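Local coordinates for putative antioxidant defense protein Mlr4105 (Mesorhizobium loti, PDB 3C1L) that probably acts as a peroxiredoxin-type antioxidant enzyme with the all-helical architecture of the AhpD-like group, at residues 87-92 against 181-186. Sequence-based numbering, arbitrary orientation.
Sequences LTAHGA and DEYHAM
The carbonyl oxygen of Tyr183 accepts a hydrogen bond from Met186 N at 3.2 Å, closing a type I beta turn, and the same oxygen rests against Ala92, with Tyr183 O and Ala92 CB 3.9 Å apart. Residues 87-92 and 181-186 share no hydrogen bond and meet by packing. At the centre of the contact the phenol ring of Tyr183 lies flat on the helix: Ala89 CA sits 3.9 Å from the ring centroid and only 2° off the ring normal, a CH-pi contact directly over the face. CG of Tyr183 stands anti to its own carbonyl carbon (chi1 -76°), which swings the ring over the helix surface. The short side chains of Ala89 and Ala92 are consistent with so close an approach of the ring: Ala89 CB lies over the face, 3.9 Å from Tyr183 CE2, and Ala92 CB approaches Tyr183 CD1 obliquely. An alanine in place of Tyr183 would probably leave Ala89 without its aromatic cover and open a gap between turn and helix. The methyl of Thr88, anti to the backbone N, wedges between two neighbouring residues of the turn, with Thr88 CG2 3.5 Å from Tyr183 CB and 3.5 Å from His184 CE1, while its hydroxyl bonds to the carbonyl of Tyr84, one turn back. His184 CE1 packs against both branches of Thr88, its CG2 and its OG1, and a weak hydrogen bond links His184 NE2 and Tyr84 OH. Met186, present as selenomethionine, brings its SE only to the margin of Ala92 CB. The contact folds the C-terminal tail, which follows helix 152-175, back onto helix 84-98, where Met186 O is hydrogen-bonded to Arg95 NH2; behind that helix Leu87 and His90 pack on helix 67-80, and a second subunit adds its Met109 against Thr88.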
loop_
_atom_site.group_PDB
_atom_site.type_symbol
_atom_site.label_atom_id
_atom_site.label_comp_id
_atom_site.label_asym_id
_atom_site.label_seq_id
_atom_site.Cartn_x
_atom_site.Cartn_y
_atom_site.Cartn_z
ATOM N N LEU B 87 11.870 -7.580 17.756
ATOM C CA LEU B 87 10.731 -7.673 18.642
ATOM C C LEU B 87 11.030 -8.524 19.888
ATOM O O LEU B 87 10.610 -8.187 21.006
ATOM C CB LEU B 87 9.496 -8.174 17.892
ATOM C CG LEU B 87 8.895 -7.176 16.907
ATOM C CD1 LEU B 87 7.821 -7.807 16.013
ATOM C CD2 LEU B 87 8.321 -5.955 17.668
ATOM N N THR B 88 11.767 -9.611 19.679
ATOM C CA THR B 88 12.233 -10.452 20.751
ATOM C C THR B 88 13.166 -9.736 21.750
ATOM O O THR B 88 12.940 -9.805 22.966
ATOM C CB THR B 88 12.908 -11.702 20.170
ATOM O OG1 THR B 88 11.926 -12.445 19.474
ATOM C CG2 THR B 88 13.556 -12.597 21.256
ATOM N N ALA B 89 14.199 -9.078 21.226
ATOM C CA ALA B 89 15.283 -8.493 21.999
ATOM C C ALA B 89 14.900 -7.205 22.705
ATOM O O ALA B 89 15.235 -7.005 23.864
ATOM C CB ALA B 89 16.498 -8.252 21.075
ATOM N N HIS B 90 14.177 -6.340 21.991
ATOM C CA HIS B 90 13.775 -5.039 22.501
ATOM C C HIS B 90 12.414 -5.108 23.205
ATOM O O HIS B 90 12.150 -4.326 24.104
ATOM C CB HIS B 90 13.868 -3.999 21.389
ATOM C CG HIS B 90 15.265 -3.858 20.852
ATOM N ND1 HIS B 90 16.268 -3.213 21.538
ATOM C CD2 HIS B 90 15.845 -4.375 19.747
ATOM C CE1 HIS B 90 17.391 -3.297 20.857
ATOM N NE2 HIS B 90 17.162 -3.997 19.764
ATOM N N GLY B 91 11.580 -6.077 22.832
ATOM C CA GLY B 91 10.455 -6.491 23.661
ATOM C C GLY B 91 10.880 -6.822 25.085
ATOM O O GLY B 91 10.299 -6.302 26.038
ATOM N N ALA B 92 11.906 -7.660 25.201
ATOM C CA ALA B 92 12.516 -8.052 26.506
ATOM C C ALA B 92 13.087 -6.855 27.252
ATOM O O ALA B 92 12.945 -6.780 28.435
ATOM C CB ALA B 92 13.583 -9.114 26.301
ATOM N N ASP B 181 17.671 -17.346 22.453
ATOM C CA ASP B 181 16.513 -18.065 22.953
ATOM C C ASP B 181 16.108 -17.530 24.337
ATOM O O ASP B 181 14.926 -17.581 24.697
ATOM C CB ASP B 181 16.803 -19.582 22.991
ATOM C CG ASP B 181 15.531 -20.448 23.279
ATOM O OD1 ASP B 181 14.478 -20.275 22.588
ATOM O OD2 ASP B 181 15.600 -21.318 24.191
ATOM N N GLU B 182 17.091 -17.009 25.079
ATOM C CA GLU B 182 16.932 -16.625 26.486
ATOM C C GLU B 182 16.067 -15.390 26.687
ATOM O O GLU B 182 15.509 -15.200 27.765
ATOM C CB GLU B 182 18.302 -16.357 27.131
ATOM C CG GLU B 182 19.134 -17.599 27.424
ATOM C CD GLU B 182 20.008 -18.094 26.273
ATOM O OE1 GLU B 182 19.951 -17.551 25.139
ATOM O OE2 GLU B 182 20.775 -19.050 26.523
ATOM N N TYR B 183 15.999 -14.545 25.673
ATOM C CA TYR B 183 15.151 -13.359 25.698
ATOM C C TYR B 183 13.683 -13.685 25.986
ATOM O O TYR B 183 13.013 -12.973 26.697
ATOM C CB TYR B 183 15.231 -12.650 24.358
ATOM C CG TYR B 183 16.495 -11.856 24.113
ATOM C CD1 TYR B 183 16.894 -10.862 25.003
ATOM C CD2 TYR B 183 17.224 -12.013 22.945
ATOM C CE1 TYR B 183 18.020 -10.093 24.763
ATOM C CE2 TYR B 183 18.365 -11.256 22.706
ATOM C CZ TYR B 183 18.753 -10.297 23.620
ATOM O OH TYR B 183 19.872 -9.526 23.396
ATOM N N HIS B 184 13.212 -14.800 25.444
ATOM C CA HIS B 184 11.787 -15.108 25.419
ATOM C C HIS B 184 11.175 -15.168 26.797
ATOM O O HIS B 184 10.086 -14.600 27.013
ATOM C CB HIS B 184 11.508 -16.423 24.675
ATOM C CG HIS B 184 11.746 -16.335 23.213
ATOM N ND1 HIS B 184 11.209 -15.330 22.433
ATOM C CD2 HIS B 184 12.460 -17.121 22.382
ATOM C CE1 HIS B 184 11.580 -15.510 21.179
ATOM N NE2 HIS B 184 12.349 -16.586 21.126
ATOM N N ALA B 185 11.870 -15.849 27.710
ATOM C CA ALA B 185 11.393 -16.094 29.071
ATOM C C ALA B 185 11.689 -14.952 30.058
ATOM O O ALA B 185 11.139 -14.957 31.149
ATOM C CB ALA B 185 11.970 -17.388 29.588
HETATM N N MSE B 186 12.519 -13.980 29.664
HETATM C CA MSE B 186 12.921 -12.885 30.546
HETATM C C MSE B 186 11.823 -11.902 30.836
HETATM O O MSE B 186 11.080 -11.495 29.939
HETATM C CB MSE B 186 13.981 -12.024 29.907
HETATM C CG MSE B 186 15.353 -12.464 30.016
HETATM SE SE MSE B 186 16.425 -11.128 29.072
HETATM C CE MSE B 186 17.763 -12.487 28.707
#